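Local coordinates for protein FACT complex subunit SPT16 (PDB 6A8M) that probably reorganizes nucleosomes as the Spt16 histone-chaperone subunit of FACT, this chain being the subunit's N-terminal, peptidase-like part, at residues A[117-122]-A[149-154]; A[32-37]-A[123-128]; A[326-331]-A[395-400]; A[376-381]-A[387-392]; A[10-15]-A[90-95]. All coordinates share one frame; numbering follows the deposited sequence.

Contact 1: A[117-122]-A[149-154]; sequences LFEDLV and KGVWDT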
# COMPACT_ATOMS: atom_id res chain seq x y z
N LEU A 117 -32.58 -5.39 -8.94
CA LEU A 117 -31.53 -6.22 -8.35
C LEU A 117 -31.10 -5.67 -7.00
O LEU A 117 -30.95 -6.42 -6.03
CB LEU A 117 -30.32 -6.32 -9.31
CG LEU A 117 -30.53 -7.06 -10.64
CD1 LEU A 117 -29.22 -7.14 -11.44
CD2 LEU A 117 -31.10 -8.44 -10.40
N PHE A 118 -30.91 -4.34 -6.91
CA PHE A 118 -30.54 -3.74 -5.63
C PHE A 118 -31.62 -3.97 -4.58
O PHE A 118 -31.31 -4.24 -3.42
CB PHE A 118 -30.31 -2.23 -5.79
CG PHE A 118 -29.17 -1.87 -6.70
CD1 PHE A 118 -28.10 -2.73 -6.88
CD2 PHE A 118 -29.16 -0.64 -7.36
CE1 PHE A 118 -27.04 -2.40 -7.70
CE2 PHE A 118 -28.09 -0.30 -8.19
CZ PHE A 118 -27.03 -1.18 -8.36
N GLU A 119 -32.89 -3.87 -4.98
CA GLU A 119 -33.98 -4.13 -4.05
C GLU A 119 -33.98 -5.59 -3.61
O GLU A 119 -34.13 -5.88 -2.42
CB GLU A 119 -35.32 -3.74 -4.69
CG GLU A 119 -35.48 -2.22 -4.82
CD GLU A 119 -36.57 -1.80 -5.79
OE1 GLU A 119 -37.13 -2.66 -6.50
OE2 GLU A 119 -36.87 -0.58 -5.84
N ASP A 120 -33.83 -6.51 -4.57
CA ASP A 120 -33.65 -7.94 -4.26
C ASP A 120 -32.52 -8.15 -3.26
O ASP A 120 -32.66 -8.90 -2.30
CB ASP A 120 -33.33 -8.73 -5.52
CG ASP A 120 -34.47 -8.78 -6.50
OD1 ASP A 120 -35.58 -8.33 -6.16
OD2 ASP A 120 -34.21 -9.28 -7.63
N LEU A 121 -31.38 -7.49 -3.50
CA LEU A 121 -30.23 -7.70 -2.63
C LEU A 121 -30.51 -7.18 -1.22
O LEU A 121 -30.16 -7.83 -0.23
CB LEU A 121 -28.99 -7.03 -3.22
CG LEU A 121 -27.80 -7.17 -2.27
CD1 LEU A 121 -27.28 -8.61 -2.27
CD2 LEU A 121 -26.74 -6.20 -2.61
N VAL A 122 -31.16 -6.02 -1.10
CA VAL A 122 -31.56 -5.50 0.21
C VAL A 122 -32.43 -6.51 0.96
O VAL A 122 -32.32 -6.65 2.19
CB VAL A 122 -32.24 -4.13 0.06
CG1 VAL A 122 -33.28 -3.93 1.13
CG2 VAL A 122 -31.18 -3.03 0.12
N LYS A 149 -27.05 3.88 -3.81
CA LYS A 149 -27.13 4.67 -2.58
C LYS A 149 -28.57 5.03 -2.24
O LYS A 149 -28.94 5.07 -1.06
CB LYS A 149 -26.29 5.95 -2.71
CG LYS A 149 -26.25 6.76 -1.41
CD LYS A 149 -25.11 7.77 -1.42
CE LYS A 149 -25.09 8.59 -0.13
NZ LYS A 149 -26.31 9.42 0.01
N GLY A 150 -29.41 5.30 -3.24
CA GLY A 150 -30.81 5.58 -2.96
C GLY A 150 -31.52 4.41 -2.32
O GLY A 150 -32.33 4.58 -1.40
N VAL A 151 -31.25 3.20 -2.81
CA VAL A 151 -31.86 2.00 -2.24
C VAL A 151 -31.35 1.79 -0.82
O VAL A 151 -32.13 1.51 0.10
CB VAL A 151 -31.56 0.78 -3.13
CG1 VAL A 151 -31.96 -0.51 -2.41
CG2 VAL A 151 -32.31 0.91 -4.46
N TRP A 152 -30.05 1.93 -0.63
CA TRP A 152 -29.45 1.68 0.68
C TRP A 152 -29.98 2.67 1.71
O TRP A 152 -30.38 2.28 2.81
CB TRP A 152 -27.93 1.76 0.59
CG TRP A 152 -27.31 1.63 1.94
CD1 TRP A 152 -26.73 2.62 2.66
CD2 TRP A 152 -27.27 0.46 2.76
NE1 TRP A 152 -26.29 2.13 3.88
CE2 TRP A 152 -26.63 0.81 3.96
CE3 TRP A 152 -27.73 -0.85 2.59
CZ2 TRP A 152 -26.43 -0.10 4.99
CZ3 TRP A 152 -27.51 -1.76 3.62
CH2 TRP A 152 -26.86 -1.38 4.80
N ASP A 153 -29.97 3.96 1.37
CA ASP A 153 -30.39 4.98 2.34
C ASP A 153 -31.77 4.68 2.89
O ASP A 153 -31.99 4.73 4.11
CB ASP A 153 -30.36 6.36 1.69
CG ASP A 153 -28.94 6.89 1.51
OD1 ASP A 153 -27.99 6.32 2.10
OD2 ASP A 153 -28.78 7.89 0.79
N THR A 154 -32.70 4.30 2.01
CA THR A 154 -34.04 3.94 2.45
C THR A 154 -34.06 2.67 3.29
O THR A 154 -34.76 2.61 4.31
CB THR A 154 -34.95 3.79 1.24
OG1 THR A 154 -35.17 5.09 0.68
CG2 THR A 154 -36.29 3.17 1.64
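Val151 reaches across to Phe118 and Val122 and carries most of this contact between two helices. Its CB is directed at the neighbouring helix, and the two methyls make the closer approaches. CG1, anti to the backbone N (chi1 169°), goes deepest: it lies 3.7 Å from Val122 CG2, and Val151 CG1 also comes 3.9 Å from a backbone atom, Phe118 O. The second methyl, Val151 CG2, rests 4.0 Å from Phe118 CB, at the root of that side chain. Helices 113-128 and 143-158 run side by side here in the N-terminal lobe, their local axes 9.8 Å apart and inclined by 30°, both lying against one face of its mixed sheet. Val122 and Val151 pass alongside each other, pointing opposite ways. Phe118 offers Val151 only its base, because CG stands anti to the carbonyl carbon (chi1 -64°) and the ring swings off to meet Phe144 and Trp148 edge-to-face. Glu119 adds only a distant touch, its CG 4.5 Å from Val151 CG2.

Contact 2: A[32-37]-A[123-128]; sequences SLVFIL and ERVREA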
# COMPACT_ATOMS: atom_id res chain seq x y z
N SER A 32 -23.64 -9.53 7.22
CA SER A 32 -23.39 -9.60 5.78
C SER A 32 -22.50 -8.42 5.44
O SER A 32 -22.36 -7.49 6.24
CB SER A 32 -24.68 -9.57 4.97
OG SER A 32 -25.41 -8.36 5.16
N LEU A 33 -21.92 -8.45 4.24
CA LEU A 33 -21.05 -7.39 3.74
C LEU A 33 -21.60 -6.93 2.40
O LEU A 33 -22.06 -7.75 1.61
CB LEU A 33 -19.62 -7.89 3.54
CG LEU A 33 -18.92 -8.55 4.73
CD1 LEU A 33 -17.53 -8.96 4.35
CD2 LEU A 33 -18.92 -7.57 5.92
N VAL A 34 -21.53 -5.62 2.13
CA VAL A 34 -21.84 -5.09 0.80
C VAL A 34 -20.76 -4.10 0.37
O VAL A 34 -20.50 -3.12 1.09
CB VAL A 34 -23.22 -4.41 0.75
CG1 VAL A 34 -23.51 -3.95 -0.67
CG2 VAL A 34 -24.34 -5.36 1.25
N PHE A 35 -20.17 -4.33 -0.80
CA PHE A 35 -19.16 -3.46 -1.39
C PHE A 35 -19.62 -3.05 -2.78
O PHE A 35 -19.98 -3.91 -3.59
CB PHE A 35 -17.80 -4.16 -1.47
CG PHE A 35 -17.31 -4.67 -0.14
CD1 PHE A 35 -16.68 -3.81 0.73
CD2 PHE A 35 -17.51 -5.98 0.23
CE1 PHE A 35 -16.24 -4.25 1.96
CE2 PHE A 35 -17.07 -6.44 1.48
CZ PHE A 35 -16.44 -5.57 2.34
N ILE A 36 -19.57 -1.75 -3.07
CA ILE A 36 -20.10 -1.22 -4.32
C ILE A 36 -19.02 -0.40 -4.99
O ILE A 36 -18.58 0.62 -4.44
CB ILE A 36 -21.37 -0.37 -4.12
CG1 ILE A 36 -22.30 -0.99 -3.08
CG2 ILE A 36 -22.09 -0.18 -5.46
CD1 ILE A 36 -22.02 -0.53 -1.67
N LEU A 37 -18.61 -0.81 -6.18
CA LEU A 37 -17.60 -0.09 -6.94
C LEU A 37 -18.31 0.63 -8.07
O LEU A 37 -19.00 -0.00 -8.87
CB LEU A 37 -16.52 -1.05 -7.47
CG LEU A 37 -15.11 -0.43 -7.47
CD1 LEU A 37 -14.08 -1.50 -7.51
CD2 LEU A 37 -14.93 0.58 -8.63
N GLU A 123 -33.30 -7.24 0.25
CA GLU A 123 -34.09 -8.28 0.91
C GLU A 123 -33.19 -9.34 1.54
O GLU A 123 -33.39 -9.75 2.69
CB GLU A 123 -35.08 -8.92 -0.07
CG GLU A 123 -36.17 -7.98 -0.61
CD GLU A 123 -37.02 -7.36 0.49
OE1 GLU A 123 -37.86 -8.07 1.08
OE2 GLU A 123 -36.85 -6.15 0.74
N ARG A 124 -32.19 -9.80 0.79
CA ARG A 124 -31.28 -10.79 1.35
C ARG A 124 -30.47 -10.21 2.52
O ARG A 124 -30.24 -10.90 3.52
CB ARG A 124 -30.37 -11.34 0.25
CG ARG A 124 -29.69 -12.65 0.63
CD ARG A 124 -28.95 -13.27 -0.54
NE ARG A 124 -29.80 -13.45 -1.71
CZ ARG A 124 -29.52 -14.29 -2.71
NH1 ARG A 124 -28.40 -15.01 -2.67
NH2 ARG A 124 -30.34 -14.40 -3.74
N VAL A 125 -30.05 -8.94 2.42
CA VAL A 125 -29.24 -8.34 3.48
C VAL A 125 -30.03 -8.24 4.78
O VAL A 125 -29.53 -8.57 5.86
CB VAL A 125 -28.72 -6.96 3.02
CG1 VAL A 125 -28.26 -6.15 4.20
CG2 VAL A 125 -27.58 -7.13 2.00
N ARG A 126 -31.29 -7.78 4.70
CA ARG A 126 -32.06 -7.61 5.93
C ARG A 126 -32.44 -8.95 6.54
O ARG A 126 -32.57 -9.06 7.76
CB ARG A 126 -33.30 -6.76 5.65
CG ARG A 126 -34.36 -7.40 4.76
CD ARG A 126 -35.43 -6.39 4.37
NE ARG A 126 -36.59 -6.99 3.70
CZ ARG A 126 -37.75 -7.25 4.29
NH1 ARG A 126 -37.93 -6.95 5.57
NH2 ARG A 126 -38.74 -7.80 3.60
N GLU A 127 -32.61 -9.98 5.71
CA GLU A 127 -32.83 -11.32 6.23
C GLU A 127 -31.63 -11.80 7.03
O GLU A 127 -31.78 -12.45 8.07
CB GLU A 127 -33.14 -12.29 5.08
CG GLU A 127 -33.15 -13.76 5.48
CD GLU A 127 -34.14 -14.06 6.59
OE1 GLU A 127 -35.21 -13.40 6.64
OE2 GLU A 127 -33.85 -14.94 7.43
N ALA A 128 -30.42 -11.47 6.56
CA ALA A 128 -29.20 -11.85 7.26
C ALA A 128 -29.11 -11.19 8.63
O ALA A 128 -28.67 -11.83 9.60
CB ALA A 128 -27.98 -11.50 6.40
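Ser32 and Val125 owe their meeting to two first torsions. Ser32 holds OG between its backbone N and carbonyl carbon (chi1 62°), which aims the hydroxyl at the helix. Val125 sets CG1 opposite its own backbone N (chi1 162°), and both its methyls come up to that hydroxyl: Ser32 OG lies 3.7 Å from Val125 CG1 and 4.0 Å from Val125 CG2. The same CG2 also serves the next strand residue directed at the helix, with Val34 CG2 3.8 Å from Val125 CG2, the two branched side chains crossing at a slant. This is helix-on-sheet packing in the N-terminal lobe: strand 32-37 lies inside the six-stranded mixed sheet, between strands 64-68 and 131-134, and the end of helix 113-128 lies over it, running roughly antiparallel at 148°. One helical turn past Val125, Ala128 sets its methyl against Ser32, Ala128 CB standing 4.1 Å from Ser32 CB. Val132 of the adjacent strand 131-134 touches Ser32, Val34 and Val125 alike, while Trp148 of helix 143-158 packs on Val34.

Contact 3: A[326-331]-A[395-400]; sequences EEIINN and FNISLG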
# COMPACT_ATOMS: atom_id res chain seq x y z
N GLU A 326 18.68 -0.90 11.45
CA GLU A 326 19.10 -2.28 11.68
C GLU A 326 18.50 -2.83 12.97
O GLU A 326 18.04 -3.98 13.00
CB GLU A 326 20.63 -2.35 11.71
CG GLU A 326 21.18 -3.72 12.06
CD GLU A 326 20.94 -4.75 10.97
OE1 GLU A 326 20.88 -4.38 9.79
OE2 GLU A 326 20.79 -5.95 11.32
N GLU A 327 18.49 -2.02 14.04
CA GLU A 327 17.87 -2.45 15.29
C GLU A 327 16.40 -2.77 15.08
O GLU A 327 15.90 -3.77 15.61
CB GLU A 327 18.06 -1.35 16.35
CG GLU A 327 17.15 -1.44 17.58
CD GLU A 327 17.46 -2.59 18.53
OE1 GLU A 327 18.45 -3.31 18.30
OE2 GLU A 327 16.71 -2.79 19.51
N ILE A 328 15.69 -1.94 14.33
CA ILE A 328 14.28 -2.20 14.06
C ILE A 328 14.12 -3.47 13.24
O ILE A 328 13.37 -4.38 13.60
CB ILE A 328 13.63 -0.99 13.36
CG1 ILE A 328 13.63 0.20 14.30
CG2 ILE A 328 12.20 -1.29 12.94
CD1 ILE A 328 13.27 1.46 13.58
N ILE A 329 14.86 -3.57 12.13
CA ILE A 329 14.63 -4.66 11.18
C ILE A 329 15.03 -6.00 11.78
O ILE A 329 14.28 -6.99 11.70
CB ILE A 329 15.36 -4.40 9.86
CG1 ILE A 329 14.69 -3.24 9.11
CG2 ILE A 329 15.41 -5.70 9.02
CD1 ILE A 329 15.44 -2.75 7.86
N ASN A 330 16.20 -6.07 12.39
CA ASN A 330 16.74 -7.37 12.77
C ASN A 330 16.62 -7.66 14.26
O ASN A 330 16.95 -8.78 14.69
CB ASN A 330 18.19 -7.47 12.27
CG ASN A 330 18.24 -7.74 10.76
OD1 ASN A 330 17.58 -8.67 10.27
ND2 ASN A 330 18.97 -6.92 10.01
N ASN A 331 16.11 -6.73 15.06
CA ASN A 331 15.85 -7.02 16.46
C ASN A 331 14.40 -6.86 16.87
O ASN A 331 13.88 -7.71 17.58
CB ASN A 331 16.73 -6.14 17.34
CG ASN A 331 16.78 -6.64 18.76
OD1 ASN A 331 16.86 -7.84 18.99
ND2 ASN A 331 16.70 -5.72 19.71
N PHE A 395 6.31 -4.93 5.49
CA PHE A 395 6.31 -3.59 6.07
C PHE A 395 7.08 -2.60 5.22
O PHE A 395 8.07 -2.93 4.55
CB PHE A 395 6.91 -3.59 7.50
CG PHE A 395 6.09 -4.35 8.47
CD1 PHE A 395 5.08 -3.72 9.19
CD2 PHE A 395 6.28 -5.72 8.61
CE1 PHE A 395 4.29 -4.45 10.06
CE2 PHE A 395 5.50 -6.45 9.49
CZ PHE A 395 4.50 -5.80 10.21
N ASN A 396 6.59 -1.35 5.25
CA ASN A 396 7.37 -0.17 4.92
C ASN A 396 7.99 0.31 6.23
O ASN A 396 7.30 0.85 7.08
CB ASN A 396 6.44 0.88 4.31
CG ASN A 396 7.11 2.22 4.10
OD1 ASN A 396 8.33 2.31 4.06
ND2 ASN A 396 6.29 3.26 3.94
N ILE A 397 9.29 0.06 6.42
CA ILE A 397 9.99 0.53 7.61
C ILE A 397 10.62 1.86 7.21
O ILE A 397 11.60 1.88 6.45
CB ILE A 397 11.04 -0.48 8.09
CG1 ILE A 397 10.40 -1.84 8.37
CG2 ILE A 397 11.78 0.03 9.32
CD1 ILE A 397 9.37 -1.80 9.52
N SER A 398 10.04 2.96 7.70
CA SER A 398 10.41 4.30 7.24
C SER A 398 10.64 5.15 8.48
O SER A 398 9.74 5.30 9.31
CB SER A 398 9.30 4.90 6.37
OG SER A 398 9.55 6.29 6.14
N LEU A 399 11.83 5.72 8.59
CA LEU A 399 12.09 6.54 9.76
C LEU A 399 12.78 7.82 9.36
O LEU A 399 13.48 7.90 8.35
CB LEU A 399 12.92 5.83 10.81
CG LEU A 399 13.98 4.82 10.40
CD1 LEU A 399 15.07 4.77 11.44
CD2 LEU A 399 13.34 3.47 10.30
N GLY A 400 12.57 8.84 10.17
CA GLY A 400 13.03 10.16 9.81
C GLY A 400 13.29 10.98 11.05
O GLY A 400 12.75 10.71 12.12
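Helix 312-332 packs on the antiparallel sheet of the M24-type domain by laying Ile328 and Ile329 onto Ile397 and Leu399 of its central strand, 394-405. Ile328 does most of the touching, one branch to each partner. Its CG2, anti to the backbone N, lies 3.9 Å from Ile397 CG2, and the two isoleucines pass alongside each other in opposite directions. Its longer branch runs out almost fully extended (chi2 168°) and ends tip to tip with the leucine, Ile328 CD1 standing 3.8 Å from Leu399 CD2. A helix laid over such a sheet, nearly antiparallel to the strand below it at 157°, recalls the pita-bread fold of the M24 peptidase family to which Spt16 belongs. Every touching side chain is buried and apolar, and no hydrogen bond crosses the interface. Ile329 adds a looser touch, its CG1 reaching 4.4 Å from Ile397 CG2; beyond that it leans on Val421 of strand 412-424. Behind Ile328 lie Ile342 and Ala346 of helix 339-353. Leu399 also meets Leu324 and Leu321, about one and two turns before Ile328. On the outer side, where the helix widens into a pi-type turn at 328-331, Asn331 ND2 donates to Glu327 OE2 at 2.9 Å.

Contact 4: A[376-381]-A[387-392]; sequences SQFVLN and RKVENG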
# COMPACT_ATOMS: atom_id res chain seq x y z
N SER A 376 -3.38 2.28 7.54
CA SER A 376 -3.53 3.13 8.72
C SER A 376 -3.99 2.37 9.95
O SER A 376 -3.91 2.91 11.05
CB SER A 376 -4.51 4.25 8.42
OG SER A 376 -3.99 5.04 7.36
N GLN A 377 -4.48 1.14 9.77
CA GLN A 377 -4.83 0.26 10.87
C GLN A 377 -3.62 -0.45 11.45
O GLN A 377 -3.76 -1.17 12.44
CB GLN A 377 -5.82 -0.81 10.39
CG GLN A 377 -7.06 -0.27 9.72
CD GLN A 377 -7.91 0.52 10.67
OE1 GLN A 377 -8.12 0.10 11.82
NE2 GLN A 377 -8.41 1.66 10.22
N PHE A 378 -2.45 -0.30 10.85
CA PHE A 378 -1.25 -1.00 11.31
C PHE A 378 -0.06 -0.08 11.08
O PHE A 378 0.88 -0.39 10.36
CB PHE A 378 -1.12 -2.35 10.59
CG PHE A 378 -0.29 -3.39 11.32
CD1 PHE A 378 0.90 -3.05 11.97
CD2 PHE A 378 -0.67 -4.72 11.31
CE1 PHE A 378 1.68 -4.02 12.62
CE2 PHE A 378 0.08 -5.69 11.97
CZ PHE A 378 1.25 -5.36 12.63
N VAL A 379 -0.12 1.12 11.69
CA VAL A 379 1.00 2.06 11.70
C VAL A 379 1.90 1.72 12.87
O VAL A 379 1.43 1.39 13.97
CB VAL A 379 0.49 3.52 11.78
CG1 VAL A 379 1.63 4.47 11.94
CG2 VAL A 379 -0.28 3.89 10.49
N LEU A 380 3.22 1.82 12.65
CA LEU A 380 4.18 1.44 13.69
C LEU A 380 4.43 2.65 14.58
O LEU A 380 5.44 3.35 14.46
CB LEU A 380 5.46 0.91 13.05
CG LEU A 380 5.26 -0.29 12.13
CD1 LEU A 380 6.59 -0.73 11.48
CD2 LEU A 380 4.64 -1.45 12.90
N ASN A 381 3.48 2.91 15.48
CA ASN A 381 3.55 4.03 16.40
C ASN A 381 3.25 3.55 17.81
O ASN A 381 2.92 2.37 18.04
CB ASN A 381 2.59 5.14 15.96
CG ASN A 381 1.14 4.69 15.94
OD1 ASN A 381 0.73 3.77 16.65
ND2 ASN A 381 0.33 5.36 15.12
N ARG A 387 -2.53 -4.65 17.24
CA ARG A 387 -2.14 -5.49 16.12
C ARG A 387 -0.87 -6.23 16.49
O ARG A 387 -0.13 -5.83 17.40
CB ARG A 387 -1.92 -4.68 14.83
CG ARG A 387 -3.10 -3.82 14.45
CD ARG A 387 -4.30 -4.65 14.05
NE ARG A 387 -4.03 -5.48 12.88
CZ ARG A 387 -4.24 -5.10 11.63
NH1 ARG A 387 -4.71 -3.89 11.37
NH2 ARG A 387 -3.98 -5.94 10.63
N LYS A 388 -0.63 -7.34 15.79
CA LYS A 388 0.51 -8.21 16.07
C LYS A 388 1.16 -8.58 14.75
O LYS A 388 0.47 -8.89 13.78
CB LYS A 388 0.06 -9.48 16.81
CG LYS A 388 -0.26 -9.20 18.28
CD LYS A 388 -0.56 -10.46 19.07
CE LYS A 388 -0.81 -10.08 20.53
NZ LYS A 388 -0.78 -11.25 21.45
N VAL A 389 2.49 -8.48 14.70
CA VAL A 389 3.24 -8.91 13.52
C VAL A 389 3.04 -10.40 13.31
O VAL A 389 3.08 -11.19 14.26
CB VAL A 389 4.73 -8.58 13.68
CG1 VAL A 389 5.53 -9.18 12.55
CG2 VAL A 389 4.95 -7.07 13.72
N GLU A 390 2.83 -10.79 12.06
CA GLU A 390 2.71 -12.20 11.71
C GLU A 390 3.70 -12.52 10.61
O GLU A 390 4.04 -11.66 9.80
CB GLU A 390 1.30 -12.55 11.21
CG GLU A 390 0.14 -12.40 12.20
CD GLU A 390 -1.20 -12.50 11.47
OE1 GLU A 390 -1.74 -13.62 11.38
OE2 GLU A 390 -1.68 -11.47 10.94
N ASN A 391 4.13 -13.78 10.57
CA ASN A 391 4.89 -14.27 9.42
C ASN A 391 4.08 -14.01 8.15
O ASN A 391 2.87 -14.24 8.11
CB ASN A 391 5.19 -15.76 9.58
CG ASN A 391 6.12 -16.30 8.51
OD1 ASN A 391 6.82 -15.54 7.84
ND2 ASN A 391 6.14 -17.63 8.35
N GLY A 392 4.76 -13.50 7.12
CA GLY A 392 4.13 -13.14 5.87
C GLY A 392 3.71 -11.69 5.75
O GLY A 392 3.30 -11.25 4.65
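Gln377 O draws two donors, both through weak bonds: Arg387 NH1 lies 3.1 Å away from it, at a bent N-H...O angle of 123°, and Asn384 ND2 also reaches it. Arg387 NH1 has a stronger partner in Ser171 OG. Bends at chi2 and chi3 fold the arginine back beside Phe378. Its CB sits over one face of the ring, a CH-pi contact 3.8 Å from the Phe378 centroid, while the guanidinium turns a face to the ring's rim, Phe378 CD2 being 3.6 Å from Arg387 CZ. The two planes are 62° apart, too steep for a stack. At the ring's edge the following backbone passes, Lys388 O 3.7 Å from Phe378 CE2, with Val389 CG2 4.2 Å from Phe378 CZ. A leucine at Arg387 would probably deprive Ser171 OG and Gln377 O of a donor and uncover the rim of the Phe378 ring. Leu168 and Ser172 of helix 167-174 touch the arginine, whereas Phe378 touches Leu368 of strand 364-368 and Pro339 at the start of helix 339-353.

Contact 5: A[10-15]-A[90-95]; sequences STFENR and AQMNKK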
# COMPACT_ATOMS: atom_id res chain seq x y z
N SER A 10 -8.13 -20.20 -8.00
CA SER A 10 -7.82 -20.82 -6.71
C SER A 10 -7.56 -19.74 -5.67
O SER A 10 -7.97 -19.85 -4.52
CB SER A 10 -6.63 -21.77 -6.83
OG SER A 10 -5.49 -21.13 -7.36
N THR A 11 -6.92 -18.65 -6.10
CA THR A 11 -6.69 -17.51 -5.24
C THR A 11 -8.02 -16.82 -4.88
O THR A 11 -8.25 -16.48 -3.72
CB THR A 11 -5.74 -16.55 -5.95
OG1 THR A 11 -4.45 -17.18 -6.08
CG2 THR A 11 -5.60 -15.30 -5.21
N PHE A 12 -8.89 -16.65 -5.87
CA PHE A 12 -10.21 -16.08 -5.63
C PHE A 12 -10.98 -16.90 -4.61
O PHE A 12 -11.55 -16.35 -3.67
CB PHE A 12 -11.00 -16.00 -6.95
CG PHE A 12 -12.43 -15.58 -6.78
CD1 PHE A 12 -12.77 -14.24 -6.70
CD2 PHE A 12 -13.44 -16.53 -6.73
CE1 PHE A 12 -14.10 -13.85 -6.55
CE2 PHE A 12 -14.78 -16.15 -6.58
CZ PHE A 12 -15.10 -14.79 -6.50
N GLU A 13 -11.00 -18.23 -4.78
CA GLU A 13 -11.73 -19.10 -3.86
C GLU A 13 -11.18 -19.00 -2.44
O GLU A 13 -11.94 -18.81 -1.48
CB GLU A 13 -11.67 -20.54 -4.37
CG GLU A 13 -12.39 -21.51 -3.46
CD GLU A 13 -12.35 -22.95 -3.95
OE1 GLU A 13 -12.38 -23.19 -5.18
OE2 GLU A 13 -12.30 -23.84 -3.08
N ASN A 14 -9.86 -19.12 -2.28
CA ASN A 14 -9.28 -19.11 -0.93
C ASN A 14 -9.52 -17.78 -0.23
O ASN A 14 -9.82 -17.75 0.97
CB ASN A 14 -7.78 -19.40 -1.01
CG ASN A 14 -7.50 -20.85 -1.33
OD1 ASN A 14 -8.35 -21.72 -1.11
ND2 ASN A 14 -6.31 -21.12 -1.85
N ARG A 15 -9.42 -16.68 -0.97
CA ARG A 15 -9.54 -15.36 -0.34
C ARG A 15 -11.00 -15.01 -0.05
O ARG A 15 -11.31 -14.44 1.00
CB ARG A 15 -8.87 -14.31 -1.23
CG ARG A 15 -7.36 -14.55 -1.35
CD ARG A 15 -6.64 -13.51 -2.18
NE ARG A 15 -5.21 -13.82 -2.34
CZ ARG A 15 -4.39 -13.20 -3.17
NH1 ARG A 15 -4.84 -12.23 -3.96
NH2 ARG A 15 -3.11 -13.58 -3.27
N ALA A 90 -18.87 -21.36 -11.64
CA ALA A 90 -19.61 -22.60 -11.77
C ALA A 90 -18.83 -23.76 -11.18
O ALA A 90 -19.40 -24.63 -10.52
CB ALA A 90 -19.95 -22.88 -13.24
N GLN A 91 -17.51 -23.78 -11.41
CA GLN A 91 -16.67 -24.82 -10.85
C GLN A 91 -16.62 -24.73 -9.33
O GLN A 91 -16.73 -25.75 -8.63
CB GLN A 91 -15.26 -24.73 -11.44
CG GLN A 91 -14.20 -25.56 -10.72
CD GLN A 91 -12.92 -25.67 -11.53
OE1 GLN A 91 -12.86 -25.26 -12.69
NE2 GLN A 91 -11.87 -26.22 -10.91
N MET A 92 -16.45 -23.52 -8.79
CA MET A 92 -16.46 -23.34 -7.35
C MET A 92 -17.80 -23.75 -6.77
O MET A 92 -17.86 -24.45 -5.75
CB MET A 92 -16.13 -21.89 -7.02
CG MET A 92 -15.81 -21.63 -5.55
SD MET A 92 -15.17 -19.96 -5.30
CE MET A 92 -14.39 -19.69 -6.87
N ASN A 93 -18.90 -23.35 -7.41
CA ASN A 93 -20.22 -23.70 -6.91
C ASN A 93 -20.42 -25.21 -6.85
O ASN A 93 -21.05 -25.73 -5.92
CB ASN A 93 -21.31 -23.07 -7.77
CG ASN A 93 -21.57 -21.64 -7.40
OD1 ASN A 93 -21.09 -21.15 -6.37
ND2 ASN A 93 -22.34 -20.94 -8.24
N LYS A 94 -19.93 -25.93 -7.86
CA LYS A 94 -20.11 -27.38 -7.86
C LYS A 94 -19.39 -28.00 -6.67
O LYS A 94 -19.93 -28.90 -6.01
CB LYS A 94 -19.63 -27.98 -9.17
CG LYS A 94 -19.67 -29.50 -9.18
CD LYS A 94 -21.07 -30.06 -8.92
CE LYS A 94 -21.97 -29.95 -10.15
NZ LYS A 94 -23.29 -30.61 -9.94
N LYS A 95 -18.20 -27.51 -6.36
CA LYS A 95 -17.45 -28.06 -5.23
C LYS A 95 -18.12 -27.72 -3.90
O LYS A 95 -18.21 -28.58 -3.02
CB LYS A 95 -16.02 -27.53 -5.24
CG LYS A 95 -15.21 -28.04 -4.07
CD LYS A 95 -13.73 -27.96 -4.34
CE LYS A 95 -13.26 -26.53 -4.29
NZ LYS A 95 -11.85 -26.48 -3.81
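A Met-aromatic contact beside a salt bridge joins helices 9-22 and 79-95 of the N-terminal lobe, Phe12 and Glu13 facing Met92 and Lys95. Met92 comes in at about a right angle to the phenylalanine and meets its edge: CE lies near the ring plane, a tight 3.3 Å from Phe12 CD2, and SD stands 5.2 Å from the Phe12 ring centroid, 74° off the normal. Glu13 stretches fully extended (chi2 180°) along the methionine, the two running in opposite directions with Glu13 CB 3.7 Å from Met92 SD. That reach delivers the carboxylate to Lys95, whose bent chain brings NZ to 2.8 Å from Glu13 OE2, on the oxygen's syn lone pair. An alanine at Glu13 would probably leave the Lys95 ammonium without this counter-charge and take away the CG methylene that lies along the Met92 sulfur. The local axes of the two segments cross at -48°, and Ile102 of strand 101-106 touches both Phe12 and Met92, with Leu57 of helix 48-57 also against the Phe12 ring.

How the contacts relate
Contacts 1, 2 and 5 all belong to the N-terminal lobe, while contacts 3 and 4 belong to the M24-type domain. Contacts 1 and 2 share helix 113-128: their centres are 9 Å apart, and successive parts of that helix face first helix 143-158, then strand 32-37. Contact 5 works on another part of the lobe, its centre about 20 Å from that of contact 2. In the other domain contacts 3 and 4 touch directly, Ile397 CD1 meeting Leu380 CD1 at 3.6 Å, and both reach one antiparallel sheet. No contact in the lobe touches one in the M24-type domain: contacts 4 and 5 come within about 10 Å at their nearest atoms, whereas the centres of contacts 1 and 3 lie about 46 Å apart.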